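Long-range contacts in amino acid ABC superfamily ATP binding cassette transporter, binding protein (Streptococcus pneumoniae, PDB 4H5G), which binds L-arginine and probably delivers it to the membrane part of an amino acid ABC transporter for uptake by the pneumococcus: residues 12-17 / 50-55; 38-43 / 226-231; 85-90 / 193-198; 110-115 / 184-189; 124-129 / 145-150. One frame throughout, in Å; residues are numbered along the deposited sequence. Where two conformers were deposited one is given.

Contact 1 (12-17 / 50-55); sequences GKLVVA and DELGVK. With EDO (1,2-ethanediol), chain K.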
# COMPACT_ATOMS: atom_id res chain seq x y z
N GLY A 12 -4.55 -17.24 19.45
CA GLY A 12 -5.94 -16.95 19.12
C GLY A 12 -6.12 -15.73 18.24
O GLY A 12 -7.23 -15.26 18.03
N LYS A 13 -5.02 -15.21 17.70
CA LYS A 13 -5.12 -14.02 16.85
C LYS A 13 -4.04 -13.96 15.78
O LYS A 13 -2.94 -14.48 15.96
CB LYS A 13 -5.04 -12.76 17.71
CG LYS A 13 -3.72 -12.59 18.44
CD LYS A 13 -3.67 -11.26 19.21
CE LYS A 13 -2.49 -11.24 20.17
NZ LYS A 13 -1.20 -11.61 19.49
N LEU A 14 -4.37 -13.31 14.67
CA LEU A 14 -3.41 -13.06 13.60
C LEU A 14 -3.08 -11.58 13.61
O LEU A 14 -3.96 -10.75 13.40
CB LEU A 14 -4.04 -13.43 12.26
CG LEU A 14 -3.20 -13.14 11.01
CD1 LEU A 14 -2.03 -14.14 10.88
CD2 LEU A 14 -4.09 -13.18 9.76
N VAL A 15 -1.82 -11.22 13.88
CA VAL A 15 -1.48 -9.80 14.02
C VAL A 15 -0.90 -9.33 12.69
O VAL A 15 0.05 -9.91 12.19
CB VAL A 15 -0.46 -9.58 15.16
CG1 VAL A 15 -0.09 -8.10 15.26
CG2 VAL A 15 -1.03 -10.11 16.48
N VAL A 16 -1.49 -8.29 12.12
CA VAL A 16 -1.08 -7.82 10.80
C VAL A 16 -0.65 -6.36 10.90
O VAL A 16 -1.43 -5.51 11.30
CB VAL A 16 -2.27 -7.93 9.81
CG1 VAL A 16 -1.91 -7.30 8.45
CG2 VAL A 16 -2.72 -9.38 9.63
N ALA A 17 0.60 -6.08 10.53
CA ALA A 17 1.14 -4.72 10.54
C ALA A 17 0.71 -4.01 9.25
O ALA A 17 0.82 -4.56 8.16
CB ALA A 17 2.65 -4.74 10.65
N ASP A 50 -9.84 -15.62 9.11
CA ASP A 50 -10.98 -16.54 9.09
C ASP A 50 -10.59 -17.95 8.69
O ASP A 50 -11.08 -18.93 9.25
CB ASP A 50 -12.09 -16.03 8.13
CG ASP A 50 -12.80 -14.79 8.64
OD1 ASP A 50 -12.65 -14.45 9.82
OD2 ASP A 50 -13.52 -14.15 7.83
N GLU A 51 -9.70 -18.06 7.71
CA GLU A 51 -9.24 -19.37 7.26
C GLU A 51 -8.51 -20.09 8.39
O GLU A 51 -8.66 -21.30 8.57
CB GLU A 51 -8.31 -19.23 6.05
CG GLU A 51 -7.97 -20.54 5.35
CD GLU A 51 -9.13 -21.08 4.53
OE1 GLU A 51 -9.87 -20.29 3.93
OE2 GLU A 51 -9.30 -22.31 4.48
N LEU A 52 -7.73 -19.33 9.17
CA LEU A 52 -6.95 -19.90 10.28
C LEU A 52 -7.80 -20.15 11.52
O LEU A 52 -7.37 -20.85 12.44
CB LEU A 52 -5.79 -18.97 10.63
CG LEU A 52 -4.65 -18.97 9.61
CD1 LEU A 52 -3.73 -17.77 9.83
CD2 LEU A 52 -3.86 -20.28 9.68
N GLY A 53 -8.99 -19.56 11.54
CA GLY A 53 -9.90 -19.69 12.66
C GLY A 53 -9.52 -18.84 13.87
O GLY A 53 -9.74 -19.24 15.00
N VAL A 54 -8.94 -17.66 13.61
CA VAL A 54 -8.50 -16.76 14.69
C VAL A 54 -9.00 -15.34 14.48
O VAL A 54 -9.47 -14.99 13.39
CB VAL A 54 -6.96 -16.74 14.83
CG1 VAL A 54 -6.42 -18.13 15.15
CG2 VAL A 54 -6.30 -16.18 13.56
N LYS A 55 -8.89 -14.51 15.51
CA LYS A 55 -9.25 -13.10 15.40
C LYS A 55 -8.20 -12.33 14.61
O LYS A 55 -7.02 -12.67 14.64
CB LYS A 55 -9.40 -12.47 16.79
CG LYS A 55 -10.49 -13.08 17.65
CD LYS A 55 -10.86 -12.14 18.81
CE LYS A 55 -9.83 -12.20 19.92
NZ LYS A 55 -10.13 -11.20 20.99
C1 EDO K . -11.53 -25.00 2.63
O1 EDO K . -10.56 -24.60 3.61
C2 EDO K . -11.06 -24.67 1.22
O2 EDO K . -10.56 -25.85 0.56
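Lys13 and Lys55 form the first bridge between parallel strands 13-18 and 55-60, at the point where the turn out of helix 40-52 completes the connection from one strand to the other. As in any parallel ladder, one residue, Lys55, bonds both neighbours of its bridge partner. Its N donates to Gly12 O at 3.1 Å. The reply, Leu14 N to Lys55 O, is shorter at 2.7 Å. The CA of Lys13 adds a C-H contact to the same Lys55 O at 3.2 Å. A Schellman motif with Gly53 as its C-prime residue ends the helix, Val54 N returning to Ala49 O, and so delivers the chain to the sheet. Val54 then turns toward strand 13-18: its CB lies 3.5 Å from Gly12 O. With CG1 beside the backbone N, anti to the carbonyl carbon (chi1 -60°), the other methyl, CG2, comes 3.8 Å from Leu14 CB. Farther in, Leu14 and Leu52 cross at about a right angle, CD1 to CD1 at 4.1 Å, and Leu52 also meets Leu211 and Val214 of helix 209-225. The contact thus divides its chemistry: backbone bonds fix how the strands begin, while the buried leucine methyls pack the end of the helix against the sheet.

Contact 2 (38-43 / 226-231); sequences VGADID and GTYQSY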
# COMPACT_ATOMS: atom_id res chain seq x y z
N VAL A 38 -10.06 0.20 7.54
CA VAL A 38 -10.81 -0.54 6.53
C VAL A 38 -10.00 -0.56 5.25
O VAL A 38 -8.97 0.09 5.15
CB VAL A 38 -12.16 0.14 6.23
CG1 VAL A 38 -13.06 0.16 7.47
CG2 VAL A 38 -11.93 1.56 5.72
N GLY A 39 -10.49 -1.30 4.26
CA GLY A 39 -9.83 -1.31 2.96
C GLY A 39 -9.66 -2.71 2.42
O GLY A 39 -9.91 -3.69 3.13
N ALA A 40 -9.23 -2.82 1.17
CA ALA A 40 -9.15 -4.13 0.53
C ALA A 40 -8.13 -5.04 1.22
O ALA A 40 -8.35 -6.25 1.34
CB ALA A 40 -8.86 -4.00 -0.97
N ASP A 41 -7.03 -4.46 1.68
CA ASP A 41 -6.01 -5.25 2.40
C ASP A 41 -6.55 -5.78 3.72
O ASP A 41 -6.17 -6.87 4.17
CB ASP A 41 -4.77 -4.40 2.71
CG ASP A 41 -3.75 -4.39 1.57
OD1 ASP A 41 -3.89 -5.15 0.59
OD2 ASP A 41 -2.75 -3.63 1.69
N ILE A 42 -7.44 -5.01 4.34
CA ILE A 42 -8.04 -5.42 5.61
C ILE A 42 -9.04 -6.55 5.37
O ILE A 42 -9.09 -7.51 6.14
CB ILE A 42 -8.72 -4.23 6.32
CG1 ILE A 42 -7.77 -3.03 6.43
CG2 ILE A 42 -9.25 -4.65 7.70
CD1 ILE A 42 -6.39 -3.37 6.99
N ASP A 43 -9.82 -6.45 4.30
CA ASP A 43 -10.76 -7.51 3.97
C ASP A 43 -9.99 -8.79 3.68
O ASP A 43 -10.42 -9.89 4.05
CB ASP A 43 -11.62 -7.14 2.75
CG ASP A 43 -12.59 -5.99 3.03
OD1 ASP A 43 -12.88 -5.71 4.20
OD2 ASP A 43 -13.08 -5.39 2.06
N GLY A 226 -12.25 -13.10 -8.38
CA GLY A 226 -12.24 -11.66 -8.63
C GLY A 226 -12.48 -10.83 -7.38
O GLY A 226 -12.82 -9.65 -7.45
N THR A 227 -12.28 -11.45 -6.22
CA THR A 227 -12.70 -10.86 -4.95
C THR A 227 -11.84 -9.68 -4.52
O THR A 227 -12.34 -8.72 -3.91
CB THR A 227 -12.71 -11.93 -3.83
OG1 THR A 227 -13.47 -13.06 -4.28
CG2 THR A 227 -13.36 -11.38 -2.56
N TYR A 228 -10.54 -9.73 -4.81
CA TYR A 228 -9.70 -8.62 -4.38
C TYR A 228 -10.09 -7.35 -5.16
O TYR A 228 -10.23 -6.27 -4.58
CB TYR A 228 -8.19 -8.91 -4.47
CG TYR A 228 -7.43 -7.85 -3.68
CD1 TYR A 228 -7.20 -8.00 -2.32
CD2 TYR A 228 -7.04 -6.67 -4.29
CE1 TYR A 228 -6.55 -7.01 -1.59
CE2 TYR A 228 -6.39 -5.66 -3.57
CZ TYR A 228 -6.15 -5.84 -2.22
OH TYR A 228 -5.51 -4.84 -1.52
N GLN A 229 -10.31 -7.50 -6.47
CA GLN A 229 -10.86 -6.40 -7.27
C GLN A 229 -12.17 -5.91 -6.67
O GLN A 229 -12.38 -4.71 -6.55
CB GLN A 229 -11.07 -6.84 -8.73
CG GLN A 229 -11.64 -5.76 -9.66
CD GLN A 229 -10.71 -4.57 -9.85
OE1 GLN A 229 -11.17 -3.43 -10.02
NE2 GLN A 229 -9.41 -4.83 -9.85
N SER A 230 -13.05 -6.83 -6.29
CA SER A 230 -14.33 -6.42 -5.69
C SER A 230 -14.13 -5.67 -4.37
O SER A 230 -14.86 -4.71 -4.07
CB SER A 230 -15.24 -7.63 -5.50
OG SER A 230 -15.68 -8.13 -6.76
N TYR A 231 -13.17 -6.12 -3.57
CA TYR A 231 -12.85 -5.44 -2.30
C TYR A 231 -12.39 -4.01 -2.55
O TYR A 231 -12.75 -3.10 -1.81
CB TYR A 231 -11.69 -6.15 -1.58
CG TYR A 231 -11.97 -7.47 -0.89
CD1 TYR A 231 -13.25 -7.89 -0.57
CD2 TYR A 231 -10.90 -8.30 -0.54
CE1 TYR A 231 -13.46 -9.11 0.08
CE2 TYR A 231 -11.10 -9.51 0.11
CZ TYR A 231 -12.37 -9.91 0.42
OH TYR A 231 -12.53 -11.12 1.06
O HOH W 1 -13.19 -10.71 4.45
O HOH W 2 -12.79 -3.15 1.01
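Ala40 and Tyr231 bring their backbones within 4.8 Å, CA to CA, where the first turns of helices 40-52 and 227-235 meet, each helix preceded by a glycine at its N-cap, Gly39 and Gly226. The methyl of Ala40 is wedged between two tyrosines, its CB 3.6 Å from Tyr231 CB and 3.5 Å from Tyr228 CZ. Tyr231 points its CB toward helix 40-52, and Asp43 CB sits squarely over the centre of its ring in a CH-pi contact, 3.4 Å from the centroid and 5° off the normal. Thr227 O covers the opposite face, offset toward the rim. In type II periplasmic binding proteins the C-terminal part of the chain returns to the first lobe, and helix 227-235 does so here by packing on the start of helix 40-52. Tyr228 sets CG anti to its backbone N (chi1 -166°), the root of a ring that extends to Ala40 and Asp41, and its hydroxyl donates to Asp41 OD1 at 2.7 Å, entering from above the carboxylate plane, about 50° out of it. The other oxygen, Asp41 OD2, accepts from Gly81 N, and Gly81 O is bonded to the bound arginine, which makes Asp41 a second-shell residue of the pocket. A water donates to Asp43 OD2 and, at 2.8 Å, to Tyr231 O; another donates to Asp43 O and meets Tyr231 OH only weakly.

Contact 3 (85-90 / 193-198); sequences TDERKE and KMKDGD. With ARG (arginine), chain L.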
# COMPACT_ATOMS: atom_id res chain seq x y z
N THR A 85 9.56 -6.62 -3.92
CA THR A 85 10.79 -6.35 -4.67
C THR A 85 11.89 -7.38 -4.42
O THR A 85 11.88 -8.07 -3.40
CB THR A 85 11.35 -4.96 -4.31
OG1 THR A 85 11.83 -5.00 -2.96
CG2 THR A 85 10.26 -3.90 -4.43
N ASP A 86 12.83 -7.48 -5.35
CA ASP A 86 13.96 -8.39 -5.18
C ASP A 86 14.73 -8.07 -3.90
O ASP A 86 15.14 -8.98 -3.17
CB ASP A 86 14.89 -8.31 -6.40
CG ASP A 86 14.29 -8.96 -7.63
OD1 ASP A 86 13.35 -9.77 -7.50
OD2 ASP A 86 14.77 -8.66 -8.75
N GLU A 87 14.90 -6.78 -3.62
CA GLU A 87 15.62 -6.32 -2.43
C GLU A 87 14.92 -6.81 -1.18
O GLU A 87 15.53 -7.35 -0.25
CB GLU A 87 15.72 -4.79 -2.42
CG GLU A 87 16.59 -4.18 -3.52
CD GLU A 87 16.09 -4.48 -4.93
OE1 GLU A 87 14.85 -4.49 -5.14
OE2 GLU A 87 16.93 -4.73 -5.83
N ARG A 88 13.61 -6.64 -1.15
CA ARG A 88 12.85 -7.05 0.03
C ARG A 88 12.82 -8.56 0.17
O ARG A 88 12.76 -9.08 1.28
CB ARG A 88 11.44 -6.47 -0.02
CG ARG A 88 11.41 -4.96 0.27
CD ARG A 88 10.08 -4.37 -0.09
NE ARG A 88 10.01 -2.94 0.24
CZ ARG A 88 8.99 -2.16 -0.08
NH1 ARG A 88 7.98 -2.67 -0.76
NH2 ARG A 88 8.99 -0.88 0.27
N LYS A 89 12.89 -9.27 -0.95
CA LYS A 89 12.89 -10.73 -0.91
C LYS A 89 14.17 -11.31 -0.31
O LYS A 89 14.21 -12.49 0.01
CB LYS A 89 12.65 -11.31 -2.31
CG LYS A 89 11.22 -11.14 -2.81
CD LYS A 89 11.06 -11.66 -4.25
CE LYS A 89 9.61 -11.54 -4.74
NZ LYS A 89 9.47 -12.04 -6.15
N GLU A 90 15.20 -10.48 -0.16
CA GLU A 90 16.42 -10.92 0.51
C GLU A 90 16.19 -11.08 2.01
O GLU A 90 16.88 -11.87 2.67
CB GLU A 90 17.56 -9.92 0.27
CG GLU A 90 17.98 -9.83 -1.17
CD GLU A 90 19.02 -8.76 -1.41
OE1 GLU A 90 19.81 -8.46 -0.49
OE2 GLU A 90 19.05 -8.21 -2.53
N LYS A 193 9.27 4.82 -15.60
CA LYS A 193 9.51 3.45 -16.05
C LYS A 193 9.43 2.53 -14.84
O LYS A 193 10.12 2.77 -13.85
CB LYS A 193 10.89 3.36 -16.70
CG LYS A 193 11.31 1.95 -17.06
CD LYS A 193 12.74 1.90 -17.59
CE LYS A 193 12.80 2.24 -19.07
NZ LYS A 193 14.11 1.83 -19.65
N MET A 194 8.61 1.49 -14.89
CA MET A 194 8.43 0.66 -13.69
C MET A 194 9.06 -0.74 -13.70
O MET A 194 9.07 -1.45 -14.71
CB MET A 194 6.97 0.61 -13.24
CG MET A 194 6.00 -0.06 -14.20
SD MET A 194 4.41 -0.28 -13.37
CE MET A 194 4.96 -0.74 -11.73
N LYS A 195 9.59 -1.11 -12.53
CA LYS A 195 10.26 -2.40 -12.28
C LYS A 195 9.34 -3.55 -12.68
O LYS A 195 8.34 -3.82 -12.00
CB LYS A 195 10.65 -2.51 -10.80
CG LYS A 195 12.00 -3.18 -10.51
CD LYS A 195 12.36 -3.15 -9.02
CE LYS A 195 13.75 -3.76 -8.74
NZ LYS A 195 14.01 -3.97 -7.28
N ASP A 196 9.67 -4.20 -13.78
CA ASP A 196 8.88 -5.32 -14.27
C ASP A 196 8.75 -6.38 -13.19
O ASP A 196 9.68 -6.63 -12.42
CB ASP A 196 9.49 -5.87 -15.57
CG ASP A 196 9.66 -4.79 -16.62
OD1 ASP A 196 9.04 -3.72 -16.46
OD2 ASP A 196 10.41 -5.01 -17.60
N GLY A 197 7.57 -6.98 -13.11
CA GLY A 197 7.18 -7.73 -11.93
C GLY A 197 6.81 -6.73 -10.85
O GLY A 197 6.34 -5.62 -11.14
N ASP A 198 7.03 -7.11 -9.60
CA ASP A 198 6.70 -6.28 -8.44
C ASP A 198 5.23 -5.89 -8.38
O ASP A 198 4.81 -4.82 -8.83
CB ASP A 198 7.66 -5.10 -8.32
CG ASP A 198 9.10 -5.55 -8.24
OD1 ASP A 198 9.38 -6.67 -8.70
OD2 ASP A 198 9.95 -4.80 -7.71
N ARG L . 3.80 -0.13 -2.97
CA ARG L . 4.78 0.77 -2.36
C ARG L . 5.84 -0.00 -1.62
O ARG L . 5.68 -1.19 -1.28
CB ARG L . 4.10 1.77 -1.41
CG ARG L . 3.17 1.13 -0.38
CD ARG L . 2.71 2.16 0.67
NE ARG L . 1.68 1.60 1.56
CZ ARG L . 1.06 2.27 2.53
NH1 ARG L . 0.14 1.67 3.27
NH2 ARG L . 1.37 3.54 2.75
OXT ARG L . 6.92 0.54 -1.34
O HOH W 3 12.10 -6.14 -7.76
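The flat groups across this contact are carboxylates: that of Asp198 brings OD2 to within 3.4 Å of Thr85 CG2, and the side chains of Glu87 and Lys195 reach toward each other, tip to tip, in a salt bridge whose charged atoms are less surely placed. The guanidinium of Arg88, on the same helix as Glu87, meets not segment 193-198 but the bound arginine, whose carboxylate carbon lies at its edge, in plane. Arg88 holds this carboxylate with two bonds, NH1 to O at 2.8 Å and nearly straight at 171°, NH2 to OXT at 3.0 Å and more bent. Its chain is extended from CG to NE, and NH1 is also bound to Ser83 O. Thr85 is the N-cap of the short helix 86-89. Its chi1 of 69° sets OG1 between the backbone N and carbonyl carbon, where it accepts from Arg88 N at 3.0 Å, so the cap and the ligand-binding residue are directly tied. A water links the segments: it accepts from Asp86 N at 2.9 Å, donates to Asp198 OD2 and is weakly bound by Lys195 NZ. The arrangement is consistent with lobe closure over the substrate, as in other type II binding proteins. Around it, Thr85 packs on Val133 of helix 133-141, Arg88 lies on Phe94 of strand 92-94, and the loop 193-198 runs from strand 185-187 toward strand 203-205.

Contact 4 (110-115 / 184-189); sequences ADVEKY and GLAVAT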
# COMPACT_ATOMS: atom_id res chain seq x y z
N ALA A 110 -5.52 21.47 -12.68
CA ALA A 110 -5.11 22.55 -13.58
C ALA A 110 -3.74 22.29 -14.20
O ALA A 110 -3.35 22.97 -15.16
CB ALA A 110 -5.13 23.90 -12.85
N ASP A 111 -3.01 21.31 -13.66
CA ASP A 111 -1.64 21.03 -14.09
C ASP A 111 -1.50 19.77 -14.93
O ASP A 111 -0.38 19.37 -15.25
CB ASP A 111 -0.72 20.90 -12.87
CG ASP A 111 -0.40 22.22 -12.22
OD1 ASP A 111 -0.60 23.28 -12.87
OD2 ASP A 111 0.08 22.20 -11.07
N VAL A 112 -2.62 19.14 -15.26
CA VAL A 112 -2.55 17.91 -16.05
C VAL A 112 -1.91 18.14 -17.42
O VAL A 112 -1.13 17.32 -17.90
CB VAL A 112 -3.93 17.24 -16.20
CG1 VAL A 112 -3.87 16.04 -17.14
CG2 VAL A 112 -4.45 16.80 -14.83
N GLU A 113 -2.22 19.27 -18.05
CA GLU A 113 -1.65 19.57 -19.36
C GLU A 113 -0.18 19.94 -19.24
O GLU A 113 0.58 19.86 -20.19
CB GLU A 113 -2.43 20.70 -20.05
CG GLU A 113 -3.81 20.28 -20.48
CD GLU A 113 -3.79 19.03 -21.33
OE1 GLU A 113 -3.07 19.01 -22.35
OE2 GLU A 113 -4.48 18.06 -20.97
N LYS A 114 0.21 20.32 -18.03
CA LYS A 114 1.54 20.83 -17.80
C LYS A 114 2.57 19.71 -17.64
O LYS A 114 3.66 19.77 -18.23
CB LYS A 114 1.52 21.69 -16.54
CG LYS A 114 2.85 22.25 -16.15
CD LYS A 114 2.69 23.06 -14.88
CE LYS A 114 3.99 23.71 -14.49
NZ LYS A 114 3.75 24.59 -13.31
N TYR A 115 2.24 18.70 -16.84
CA TYR A 115 3.17 17.62 -16.55
C TYR A 115 2.98 16.46 -17.51
O TYR A 115 2.48 15.41 -17.14
CB TYR A 115 3.02 17.17 -15.09
CG TYR A 115 3.43 18.27 -14.15
CD1 TYR A 115 4.70 18.82 -14.24
CD2 TYR A 115 2.55 18.80 -13.21
CE1 TYR A 115 5.10 19.84 -13.40
CE2 TYR A 115 2.94 19.83 -12.37
CZ TYR A 115 4.21 20.34 -12.47
OH TYR A 115 4.63 21.38 -11.66
N GLY A 184 -10.04 19.21 -6.78
CA GLY A 184 -8.96 19.89 -7.49
C GLY A 184 -7.80 19.02 -7.94
O GLY A 184 -6.79 19.54 -8.42
N LEU A 185 -7.97 17.71 -7.82
CA LEU A 185 -6.87 16.75 -8.00
C LEU A 185 -7.10 15.82 -9.19
O LEU A 185 -8.24 15.57 -9.58
CB LEU A 185 -6.65 15.94 -6.73
CG LEU A 185 -6.43 16.82 -5.49
CD1 LEU A 185 -6.25 15.98 -4.22
CD2 LEU A 185 -5.24 17.75 -5.70
N ALA A 186 -6.01 15.32 -9.75
CA ALA A 186 -6.09 14.46 -10.92
C ALA A 186 -4.85 13.60 -11.03
O ALA A 186 -3.83 13.89 -10.43
CB ALA A 186 -6.27 15.29 -12.18
N VAL A 187 -4.94 12.53 -11.81
CA VAL A 187 -3.78 11.69 -12.08
C VAL A 187 -3.07 12.22 -13.32
O VAL A 187 -3.69 12.42 -14.35
CB VAL A 187 -4.23 10.24 -12.29
CG1 VAL A 187 -3.02 9.34 -12.54
CG2 VAL A 187 -5.05 9.76 -11.08
N ALA A 188 -1.76 12.45 -13.20
CA ALA A 188 -0.96 12.97 -14.32
C ALA A 188 -0.92 11.93 -15.45
O ALA A 188 -1.08 10.75 -15.19
CB ALA A 188 0.45 13.30 -13.86
N THR A 189 -0.71 12.39 -16.68
CA THR A 189 -0.65 11.48 -17.84
C THR A 189 0.76 10.93 -18.07
O THR A 189 0.98 10.18 -19.02
CB THR A 189 -1.10 12.17 -19.13
OG1 THR A 189 -0.28 13.32 -19.36
CG2 THR A 189 -2.56 12.60 -19.04
O HOH W 4 -6.50 22.58 -10.00
O HOH W 5 -0.02 15.16 -16.64
O HOH W 6 -1.50 15.67 -20.22
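Val112 carries the close, apolar part of this contact: its two methyls reach Ala186 of strand 185-187 and Thr189 just after it. CG2 presses on Ala186 CB at 3.6 Å. The other methyl, CG1, anti to the backbone N with chi1 at 174°, meets Thr189 CG2 at a looser 4.1 Å, and the two side chains cross at about a right angle. Toward Tyr115 and Thr189 the fit is wider and water takes over. One water is gripped three ways: it donates to Val112 O at 2.7 Å and to Tyr115 O at 2.6 Å, and accepts from Thr189 N at 2.9 Å. A second donates to Val112 O and lies 2.8 Å from Thr189 OG1, so the carbonyl of Val112 serves both waters. Polar groups of the two segments are thus joined through solvent, while the closest direct contact is between methyls. This is packing at the edge of the mixed sheet, where 185-187 is the outermost strand and runs antiparallel to strand 103-108. That neighbour binds Ala186 and Ala188 through Val107 and Phe105, and Val107 also touches Val112 and Tyr115. Tyr115 also packs on Ser120 and Leu121 of helix 118-122, and Leu185 on helix 153-162.

Contact 5 (124-129 / 145-150); sequences ANIAAQ and AQLTSL. With ARG (arginine), chain L.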
# COMPACT_ATOMS: atom_id res chain seq x y z
N ALA A 124 9.91 20.06 -11.08
CA ALA A 124 8.82 20.25 -10.13
C ALA A 124 9.23 19.86 -8.71
O ALA A 124 10.25 19.19 -8.51
CB ALA A 124 7.60 19.46 -10.57
N ASN A 125 8.45 20.29 -7.73
CA ASN A 125 8.59 19.78 -6.37
C ASN A 125 7.82 18.48 -6.24
O ASN A 125 6.60 18.47 -6.28
CB ASN A 125 8.07 20.79 -5.35
CG ASN A 125 8.86 22.07 -5.35
OD1 ASN A 125 10.06 22.05 -5.60
ND2 ASN A 125 8.20 23.20 -5.09
N ILE A 126 8.55 17.37 -6.11
CA ILE A 126 7.93 16.05 -6.05
C ILE A 126 7.97 15.55 -4.61
O ILE A 126 8.96 15.77 -3.90
CB ILE A 126 8.66 15.06 -6.99
CG1 ILE A 126 8.64 15.59 -8.43
CG2 ILE A 126 8.03 13.66 -6.92
CD1 ILE A 126 9.30 14.64 -9.44
N ALA A 127 6.89 14.92 -4.18
CA ALA A 127 6.84 14.25 -2.88
C ALA A 127 6.65 12.74 -3.07
O ALA A 127 5.98 12.30 -4.01
CB ALA A 127 5.73 14.83 -2.02
N ALA A 128 7.22 11.95 -2.17
CA ALA A 128 6.97 10.50 -2.16
C ALA A 128 7.09 10.02 -0.72
O ALA A 128 7.59 10.74 0.13
CB ALA A 128 7.94 9.77 -3.05
N GLN A 129 6.65 8.79 -0.47
CA GLN A 129 6.60 8.28 0.90
C GLN A 129 7.92 7.61 1.28
O GLN A 129 8.48 6.83 0.51
CB GLN A 129 5.45 7.28 1.04
CG GLN A 129 5.24 6.74 2.44
CD GLN A 129 3.87 6.12 2.60
OE1 GLN A 129 3.35 5.47 1.68
NE2 GLN A 129 3.27 6.31 3.77
N ALA A 145 15.38 16.20 -9.65
CA ALA A 145 14.17 16.80 -9.10
C ALA A 145 14.32 17.04 -7.60
O ALA A 145 15.00 16.28 -6.90
CB ALA A 145 12.95 15.94 -9.40
N GLN A 146 13.68 18.10 -7.11
CA GLN A 146 13.57 18.36 -5.68
C GLN A 146 12.59 17.36 -5.09
O GLN A 146 11.37 17.52 -5.24
CB GLN A 146 13.04 19.77 -5.43
CG GLN A 146 13.92 20.87 -5.98
CD GLN A 146 15.31 20.85 -5.39
OE1 GLN A 146 15.49 20.56 -4.20
NE2 GLN A 146 16.31 21.15 -6.21
N LEU A 147 13.10 16.34 -4.42
CA LEU A 147 12.24 15.32 -3.84
C LEU A 147 12.09 15.54 -2.35
O LEU A 147 13.08 15.63 -1.62
CB LEU A 147 12.82 13.93 -4.09
CG LEU A 147 12.09 12.78 -3.38
CD1 LEU A 147 10.63 12.66 -3.83
CD2 LEU A 147 12.84 11.45 -3.62
N THR A 148 10.85 15.64 -1.89
CA THR A 148 10.56 15.70 -0.46
C THR A 148 10.03 14.33 -0.04
O THR A 148 8.99 13.90 -0.52
CB THR A 148 9.50 16.77 -0.14
OG1 THR A 148 9.99 18.06 -0.53
CG2 THR A 148 9.18 16.78 1.36
N SER A 149 10.74 13.64 0.85
CA SER A 149 10.26 12.34 1.32
C SER A 149 9.48 12.56 2.61
O SER A 149 9.97 13.19 3.54
CB SER A 149 11.43 11.38 1.57
OG SER A 149 12.10 11.07 0.37
N LEU A 150 8.26 12.04 2.66
CA LEU A 150 7.40 12.24 3.83
C LEU A 150 6.99 10.91 4.41
O LEU A 150 6.78 9.95 3.69
CB LEU A 150 6.17 13.05 3.42
CG LEU A 150 6.59 14.46 2.99
CD1 LEU A 150 5.50 15.10 2.15
CD2 LEU A 150 6.91 15.31 4.20
N ARG L . 3.80 -0.13 -2.97
CA ARG L . 4.78 0.77 -2.36
C ARG L . 5.84 -0.00 -1.62
O ARG L . 5.68 -1.19 -1.28
CB ARG L . 4.10 1.77 -1.41
CG ARG L . 3.17 1.13 -0.38
CD ARG L . 2.71 2.16 0.67
NE ARG L . 1.68 1.60 1.56
CZ ARG L . 1.06 2.27 2.53
NH1 ARG L . 0.14 1.67 3.27
NH2 ARG L . 1.37 3.54 2.75
OXT ARG L . 6.92 0.54 -1.34
O HOH W 7 12.76 20.05 -9.08
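Leu147 turns CG anti to its backbone N (chi1 173°), and a chi2 of 61° then brings CD1 across to strand 125-129, 3.5 Å from Ile126 O and 4.0 Å from Ala128 CB. Ile126 answers with CD1 on Ala145 CB at 3.9 Å. Beneath these side chains lies a parallel ladder: Ile126 and Ala128 each donate to and accept from strand 146-150, and the shortest bond, Thr148 N to Ile126 O, is 2.8 Å. At the start, where the strands lie farther apart, a water joins Ala124 O to Gln146 N. At the far end Gln129, extended beyond CG, offers OE1 to NH2 of the bound arginine at 3.0 Å, while its NE2 is held by Thr151 O. These strands flank helix 133-141 in a beta-alpha-beta unit. The helix covers Ile126, Ala128 and Leu147, its Glu135 bonding Ser149 OG; Leu150 packs on helix 153-162, and strand 167-171 continues the sheet beyond Ala127.

In the fold
From the N terminus, contact 1 closes a loop of 32 residues by pairing the first strand with the second strand of its sheet. Contact 2 crosses it: it opens at the start of helix 40-52, within that loop, and closes only near the C terminus, enclosing the other three. Contact 3 opens at helix 86-89 and closes in the loop after strand 185-187; it encloses contact 4, which in turn encloses the short beta-alpha-beta of contact 5. Contacts 4 and 5 share the mixed sheet and touch through Tyr115 and Ala124. Contacts 1 and 2 thus knit the first lobe, 4 and 5 the second, and contact 3 spans them beside the arginine that contact 5 also reaches.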